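Local coordinates for negative regulator of ofd1 (PDB 3QTM), which supports correct translation termination in fission yeast, inhibits ofd1 directly and thereby probably protects the hypoxic transcription factor Sre1N from degradation, at residues A[121-126]-A[183-188]; A[150-155]-A[196-201]; A[298-303]-A[317-322]. All coordinates share one frame; numbering follows the deposited sequence.

Contact 1. Residues A[121-126]-A[183-188]; sequences LFLALA and DSLRPL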
# COMPACT_ATOMS: atom_id res chain seq x y z
N LEU A 121 11.84 11.66 1.59
CA LEU A 121 11.48 12.34 0.36
C LEU A 121 11.03 11.33 -0.69
O LEU A 121 10.04 11.56 -1.39
CB LEU A 121 12.65 13.17 -0.18
CG LEU A 121 12.23 14.11 -1.32
CD1 LEU A 121 11.34 15.26 -0.77
CD2 LEU A 121 13.43 14.66 -2.11
N PHE A 122 11.75 10.21 -0.77
CA PHE A 122 11.43 9.17 -1.74
C PHE A 122 10.04 8.63 -1.47
O PHE A 122 9.28 8.36 -2.40
CB PHE A 122 12.47 8.05 -1.74
CG PHE A 122 13.73 8.39 -2.51
CD1 PHE A 122 14.00 9.70 -2.89
CD2 PHE A 122 14.66 7.40 -2.82
CE1 PHE A 122 15.15 10.01 -3.59
CE2 PHE A 122 15.82 7.70 -3.51
CZ PHE A 122 16.07 9.01 -3.91
N LEU A 123 9.70 8.49 -0.19
CA LEU A 123 8.39 7.98 0.19
C LEU A 123 7.30 8.98 -0.18
O LEU A 123 6.27 8.60 -0.72
CB LEU A 123 8.34 7.61 1.68
CG LEU A 123 7.01 7.11 2.29
CD1 LEU A 123 6.54 5.80 1.66
CD2 LEU A 123 7.10 6.96 3.81
N ALA A 124 7.54 10.26 0.11
CA ALA A 124 6.59 11.33 -0.23
C ALA A 124 6.35 11.40 -1.73
O ALA A 124 5.22 11.61 -2.19
CB ALA A 124 7.10 12.68 0.27
N LEU A 125 7.42 11.26 -2.50
CA LEU A 125 7.33 11.27 -3.96
C LEU A 125 6.49 10.09 -4.44
O LEU A 125 5.55 10.28 -5.22
CB LEU A 125 8.72 11.17 -4.59
CG LEU A 125 9.54 12.45 -4.64
CD1 LEU A 125 11.04 12.11 -4.81
CD2 LEU A 125 9.03 13.35 -5.77
N ALA A 126 6.81 8.89 -3.98
CA ALA A 126 6.07 7.70 -4.41
C ALA A 126 4.58 7.82 -4.07
O ALA A 126 3.72 7.56 -4.92
CB ALA A 126 6.65 6.46 -3.78
N ASP A 183 0.16 2.65 7.42
CA ASP A 183 -0.76 3.66 6.90
C ASP A 183 -0.13 4.42 5.73
O ASP A 183 -0.78 4.66 4.71
CB ASP A 183 -1.16 4.64 7.98
CG ASP A 183 -2.03 5.75 7.44
OD1 ASP A 183 -3.21 5.46 7.14
OD2 ASP A 183 -1.53 6.89 7.29
N SER A 184 1.13 4.81 5.86
CA SER A 184 1.76 5.56 4.78
C SER A 184 1.91 4.72 3.51
O SER A 184 2.13 5.26 2.44
CB SER A 184 3.12 6.10 5.20
OG SER A 184 4.10 5.10 5.05
N LEU A 185 1.81 3.40 3.63
CA LEU A 185 1.92 2.56 2.44
C LEU A 185 0.58 2.25 1.79
O LEU A 185 0.52 1.47 0.86
CB LEU A 185 2.65 1.26 2.74
CG LEU A 185 4.12 1.37 3.15
CD1 LEU A 185 4.69 -0.04 3.48
CD2 LEU A 185 4.89 2.05 2.04
N ARG A 186 -0.50 2.87 2.26
CA ARG A 186 -1.80 2.61 1.65
C ARG A 186 -1.85 2.86 0.13
O ARG A 186 -2.51 2.12 -0.58
CB ARG A 186 -2.93 3.36 2.36
CG ARG A 186 -3.57 2.57 3.50
CD ARG A 186 -4.87 3.21 4.01
NE ARG A 186 -4.62 4.47 4.72
CZ ARG A 186 -5.00 5.67 4.29
NH1 ARG A 186 -5.66 5.78 3.13
NH2 ARG A 186 -4.72 6.76 5.01
N PRO A 187 -1.15 3.89 -0.36
CA PRO A 187 -1.13 4.09 -1.81
C PRO A 187 -0.54 2.90 -2.58
O PRO A 187 -0.75 2.82 -3.78
CB PRO A 187 -0.24 5.33 -1.99
CG PRO A 187 -0.39 6.07 -0.70
CD PRO A 187 -0.47 5.00 0.35
N LEU A 188 0.18 2.00 -1.91
CA LEU A 188 0.68 0.82 -2.60
C LEU A 188 -0.48 -0.01 -3.15
O LEU A 188 -0.31 -0.73 -4.13
CB LEU A 188 1.57 -0.06 -1.70
CG LEU A 188 2.92 0.54 -1.29
CD1 LEU A 188 3.76 -0.52 -0.62
CD2 LEU A 188 3.65 1.11 -2.52

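Contact 2. Residues A[150-155]-A[196-201]; sequences PVTQLV and FQFGDQ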
# COMPACT_ATOMS: atom_id res chain seq x y z
N PRO A 150 -5.87 5.99 -23.96
CA PRO A 150 -5.73 4.74 -23.18
C PRO A 150 -5.20 5.03 -21.78
O PRO A 150 -4.23 5.79 -21.66
CB PRO A 150 -4.69 3.94 -23.98
CG PRO A 150 -4.75 4.50 -25.36
CD PRO A 150 -5.12 5.95 -25.23
N VAL A 151 -5.79 4.43 -20.75
CA VAL A 151 -5.35 4.67 -19.38
C VAL A 151 -3.86 4.41 -19.20
O VAL A 151 -3.17 5.17 -18.53
CB VAL A 151 -6.13 3.81 -18.36
CG1 VAL A 151 -7.62 3.98 -18.55
CG2 VAL A 151 -5.77 2.37 -18.51
N THR A 152 -3.36 3.32 -19.79
CA THR A 152 -1.96 2.97 -19.58
C THR A 152 -1.06 4.04 -20.15
O THR A 152 -0.01 4.35 -19.58
CB THR A 152 -1.61 1.59 -20.16
OG1 THR A 152 -1.99 1.55 -21.54
CG2 THR A 152 -2.37 0.51 -19.41
N GLN A 153 -1.48 4.62 -21.26
CA GLN A 153 -0.74 5.74 -21.83
C GLN A 153 -0.74 6.88 -20.81
O GLN A 153 0.29 7.50 -20.54
CB GLN A 153 -1.41 6.18 -23.14
CG GLN A 153 -0.72 7.32 -23.84
CD GLN A 153 0.66 6.94 -24.36
OE1 GLN A 153 0.97 5.76 -24.54
NE2 GLN A 153 1.50 7.94 -24.61
N LEU A 154 -1.91 7.15 -20.24
CA LEU A 154 -2.12 8.24 -19.29
C LEU A 154 -1.27 8.12 -18.03
O LEU A 154 -0.66 9.09 -17.60
CB LEU A 154 -3.58 8.26 -18.84
CG LEU A 154 -4.53 9.32 -19.36
CD1 LEU A 154 -5.80 9.29 -18.52
CD2 LEU A 154 -3.88 10.69 -19.30
N VAL A 155 -1.25 6.93 -17.43
CA VAL A 155 -0.67 6.75 -16.09
C VAL A 155 0.73 6.10 -16.01
O VAL A 155 1.40 6.23 -14.99
CB VAL A 155 -1.66 6.01 -15.14
CG1 VAL A 155 -3.04 6.69 -15.16
CG2 VAL A 155 -1.78 4.55 -15.52
N PHE A 196 -2.58 -5.44 -11.55
CA PHE A 196 -3.57 -6.51 -11.69
C PHE A 196 -4.52 -6.22 -12.86
O PHE A 196 -4.78 -7.08 -13.70
CB PHE A 196 -4.35 -6.69 -10.38
CG PHE A 196 -5.63 -7.47 -10.55
CD1 PHE A 196 -5.59 -8.85 -10.70
CD2 PHE A 196 -6.86 -6.83 -10.55
CE1 PHE A 196 -6.77 -9.58 -10.86
CE2 PHE A 196 -8.04 -7.55 -10.70
CZ PHE A 196 -7.99 -8.92 -10.86
N GLN A 197 -5.05 -5.00 -12.90
CA GLN A 197 -5.99 -4.60 -13.92
C GLN A 197 -5.31 -4.60 -15.28
O GLN A 197 -5.92 -4.97 -16.28
CB GLN A 197 -6.55 -3.21 -13.62
CG GLN A 197 -7.44 -3.14 -12.39
CD GLN A 197 -8.91 -3.00 -12.73
OE1 GLN A 197 -9.26 -2.37 -13.73
NE2 GLN A 197 -9.78 -3.58 -11.91
N PHE A 198 -4.05 -4.20 -15.31
CA PHE A 198 -3.36 -3.95 -16.58
C PHE A 198 -2.05 -4.70 -16.71
O PHE A 198 -1.15 -4.27 -17.43
CB PHE A 198 -3.14 -2.44 -16.77
CG PHE A 198 -4.41 -1.64 -16.72
CD1 PHE A 198 -4.85 -1.08 -15.54
CD2 PHE A 198 -5.18 -1.47 -17.87
CE1 PHE A 198 -6.02 -0.35 -15.48
CE2 PHE A 198 -6.35 -0.74 -17.83
CZ PHE A 198 -6.78 -0.18 -16.63
N GLY A 199 -1.94 -5.83 -16.03
CA GLY A 199 -0.71 -6.60 -16.04
C GLY A 199 -0.47 -7.27 -17.37
O GLY A 199 0.62 -7.79 -17.62
N ASP A 200 -1.49 -7.26 -18.22
CA ASP A 200 -1.42 -7.86 -19.55
C ASP A 200 -0.27 -7.26 -20.34
O ASP A 200 0.35 -7.94 -21.15
CB ASP A 200 -2.73 -7.60 -20.30
CG ASP A 200 -3.04 -8.68 -21.33
OD1 ASP A 200 -2.67 -8.51 -22.51
OD2 ASP A 200 -3.64 -9.71 -20.94
N GLN A 201 0.03 -5.99 -20.08
CA GLN A 201 1.01 -5.25 -20.86
C GLN A 201 2.44 -5.43 -20.36
O GLN A 201 3.40 -5.05 -21.04
CB GLN A 201 0.63 -3.77 -20.89
CG GLN A 201 -0.88 -3.54 -20.96
CD GLN A 201 -1.25 -2.27 -21.69
OE1 GLN A 201 -0.46 -1.32 -21.76
NE2 GLN A 201 -2.46 -2.24 -22.26
O HOH W 1 -3.54 0.09 -23.43

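Contact 3. Residues A[298-303]-A[317-322]; sequences IKMDLA and KEACNA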
# COMPACT_ATOMS: atom_id res chain seq x y z
N ILE A 298 -7.38 -21.04 0.19
CA ILE A 298 -6.02 -21.22 -0.33
C ILE A 298 -5.73 -22.70 -0.59
O ILE A 298 -5.19 -23.07 -1.63
CB ILE A 298 -4.98 -20.65 0.65
CG1 ILE A 298 -5.20 -19.14 0.82
CG2 ILE A 298 -3.57 -20.95 0.17
CD1 ILE A 298 -4.41 -18.53 1.97
N LYS A 299 -6.11 -23.55 0.35
CA LYS A 299 -5.92 -24.99 0.19
C LYS A 299 -6.74 -25.55 -0.98
O LYS A 299 -6.28 -26.44 -1.69
CB LYS A 299 -6.27 -25.71 1.49
CG LYS A 299 -5.32 -25.38 2.64
CD LYS A 299 -3.92 -25.95 2.41
CE LYS A 299 -3.02 -25.74 3.64
NZ LYS A 299 -1.66 -26.32 3.47
N MSE A 300 -7.95 -25.02 -1.17
CA MSE A 300 -8.80 -25.46 -2.27
C MSE A 300 -8.23 -25.04 -3.62
O MSE A 300 -8.37 -25.76 -4.61
CB MSE A 300 -10.22 -24.92 -2.11
CG MSE A 300 -11.04 -25.68 -1.09
SE MSE A 300 -12.78 -24.83 -0.78
CE MSE A 300 -12.39 -23.72 0.76
N ASP A 301 -7.58 -23.88 -3.67
CA ASP A 301 -6.83 -23.46 -4.85
C ASP A 301 -5.65 -24.39 -5.12
O ASP A 301 -5.37 -24.75 -6.26
CB ASP A 301 -6.33 -22.02 -4.68
CG ASP A 301 -7.44 -20.98 -4.87
OD1 ASP A 301 -8.45 -21.29 -5.56
OD2 ASP A 301 -7.30 -19.86 -4.34
N LEU A 302 -4.94 -24.77 -4.06
CA LEU A 302 -3.87 -25.76 -4.20
C LEU A 302 -4.40 -27.09 -4.75
O LEU A 302 -3.81 -27.67 -5.66
CB LEU A 302 -3.18 -25.97 -2.85
CG LEU A 302 -2.18 -24.86 -2.54
CD1 LEU A 302 -1.81 -24.83 -1.06
CD2 LEU A 302 -0.95 -25.01 -3.42
N ALA A 303 -5.53 -27.55 -4.22
CA ALA A 303 -6.11 -28.82 -4.63
C ALA A 303 -6.53 -28.81 -6.09
O ALA A 303 -6.45 -29.82 -6.79
CB ALA A 303 -7.29 -29.17 -3.74
N LYS A 317 -8.34 -32.39 2.54
CA LYS A 317 -8.55 -32.69 3.95
C LYS A 317 -8.29 -31.45 4.80
O LYS A 317 -9.07 -31.13 5.70
CB LYS A 317 -7.65 -33.84 4.43
CG LYS A 317 -8.14 -34.44 5.75
CD LYS A 317 -7.11 -35.31 6.48
CE LYS A 317 -7.66 -35.76 7.84
NZ LYS A 317 -6.65 -36.29 8.81
N GLU A 318 -7.19 -30.76 4.53
CA GLU A 318 -6.86 -29.53 5.26
C GLU A 318 -7.96 -28.47 5.14
O GLU A 318 -8.33 -27.84 6.13
CB GLU A 318 -5.51 -28.96 4.80
CG GLU A 318 -4.32 -29.81 5.25
CD GLU A 318 -2.98 -29.19 4.88
OE1 GLU A 318 -2.76 -28.91 3.68
OE2 GLU A 318 -2.14 -28.98 5.79
N ALA A 319 -8.51 -28.29 3.94
CA ALA A 319 -9.61 -27.35 3.76
C ALA A 319 -10.84 -27.76 4.57
O ALA A 319 -11.48 -26.92 5.22
CB ALA A 319 -9.96 -27.22 2.28
N CYS A 320 -11.16 -29.04 4.54
CA CYS A 320 -12.33 -29.55 5.25
C CYS A 320 -12.22 -29.38 6.76
O CYS A 320 -13.18 -28.97 7.42
CB CYS A 320 -12.54 -31.03 4.92
SG CYS A 320 -14.12 -31.64 5.48
N ASN A 321 -11.05 -29.70 7.29
CA ASN A 321 -10.80 -29.54 8.72
C ASN A 321 -10.94 -28.08 9.12
O ASN A 321 -11.51 -27.76 10.16
CB ASN A 321 -9.39 -30.03 9.08
CG ASN A 321 -9.27 -31.54 9.07
OD1 ASN A 321 -10.27 -32.26 9.03
ND2 ASN A 321 -8.03 -32.03 9.12
N ALA A 322 -10.39 -27.19 8.29
CA ALA A 322 -10.42 -25.76 8.56
C ALA A 322 -11.87 -25.30 8.64
O ALA A 322 -12.27 -24.64 9.60
CB ALA A 322 -9.66 -25.00 7.49

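Contact 1. Residues A[121-126]-A[183-188]
Leu123 sends its two methyl groups to two different residues of the turn at 183-188. CD2 lies 3.7 Å from OG of Ser184, while CD1 meets CD2 of Leu185 at 4.1 Å, the two leucine side chains crossing at about a right angle. With CG anti to the backbone N (chi1 177°), Leu123 carries its fork out from helix 119-142 toward the turn. The contact is small, and van der Waals in kind. The hydroxyl of Ser184 looks past the leucine for its polar partners: the carbonyl of Thr181, with that of Ala179 also in bonding range, ties it back to the preceding loop. Leu185 is pressed from beyond the contact by Leu217 and Trp218 of helix 213-220.

A second shell holds the turn in shape. The first of two overlapping type I turns, Asp183 to Arg186, is spanned by a salt bridge in which Arg186 grips a single oxygen side-on: NE lies 3.0 Å and NH2 2.9 Å from Asp183 OD1, both from the same face of the carboxylate. The second turn runs from Leu185 to Leu188. Arg30 takes the other oxygen of Asp183, Glu82 also pairs with Arg186, and Arg127 bonds the carbonyl of Ser184. A helix-borne leucine set against the loop between two later helices is the kind of contact by which this all-helical, tetratricopeptide-repeat-related fold holds a connecting loop.

Contact 2. Residues A[150-155]-A[196-201]
Thr152, in the first turn of helix 151-170, and Phe198, where the chain leaves helical geometry after helix 188-197, bring their backbones nearest, with 7.7 Å between the two CA atoms. Val151 and Thr152 both direct CB toward the other segment, and the Phe198 ring lies against the two. The closest approach is made by one branch of the valine: Val151 CG2 is 3.2 Å from Phe198 CE2, a short contact that may partly reflect coordinate error, and the methyl reaches the ring obliquely. Thr152 CG2 follows at 3.8 Å from Phe198 CD2, again obliquely. Tyr194, one helical turn earlier, meets the same phenyl ring with its plane inclined by about 35° and also touches Thr152. The start of one helix thus packs against the end of the next along the chain, a junction at the surface of the helical array that this member of the tetratricopeptide-repeat clan builds. Replacing Phe198 with an alanine would probably open a gap beside Val151 and Thr152 and leave Tyr194 without its ring partner. On the outer side the contact turns polar. Thr152 places OG1 between its backbone N and carbonyl carbon (chi1 54°), which turns CG2 to the ring and the hydroxyl to Gln201. There OG1 and Gln201 OE1 lie 3.3 Å apart, at most a weak hydrogen bond. A water does more: it sits 2.8 Å from Thr152 OG1 and accepts a hydrogen bond from Gln201 NE2, also at 2.8 Å, so that amide and hydroxyl are bridged on the exposed side.

Contact 3. Residues A[298-303]-A[317-322]
Lys299 and Ala319 lie where helices 292-305 and 309-328 come together most closely in these segments, their CA atoms only 5.7 Å apart. The short axes approach to 8.7 Å and run nearly antiparallel, at 158°. Such closeness is consistent with the small side chain of Ala319: its CB meets both Lys299 CB, at 4.1 Å, and Met300 CG, at 3.9 Å. Met300 is present as selenomethionine, and the touching is done by the middle of its chain; the Met300 side chain also touches Tyr337 and Phe340.

Beside this close-packed seam lies a looser, polar part. The aliphatic run of Lys299 passes obliquely across Glu318 after a bend at its second torsion (chi2 -69°), with CG and CD just skirting the glutamate CB. Beyond that bend the chain is extended, which delivers NZ to Glu318 OE1 at 2.8 Å in a hydrogen-bonded salt bridge. The ammonium approaches one oxygen, from above the carboxylate plane by 43°; OE2 is farther from NZ, at 3.6 Å, so the grip is lopsided. Lys299 is buried while the partly exposed Glu318 marks the solvent side of the contact, and the carboxylate would probably offset the charge of the buried lysine.

Joined through a short loop, the two helices form an antiparallel hairpin, the arrangement from which tetratricopeptide-type arrays are made. Helix 262-285 covers another side of the first helix, receiving Ile298, Asp301 and Leu302, while helix 335-343 packs against Met300 and Ala319, with Phe340 touching both.

Followed from the N terminus, the chain enters contact 1 on helix 119-142 and then contact 2 at the start of helix 151-170, before either has found its partner. The loop at 183-188 closes contact 1, and the end of helix 188-197 then closes contact 2, so the two cross rather than nest. Their centres are 21 Å apart, and together they bind two consecutive helices to the loop and helix that come next. Contact 3 follows in series: it closes a far shorter loop in the C-terminal part of the chain, its centre about 34 Å from that of contact 2, and fastens neighbouring helices near the chain's end.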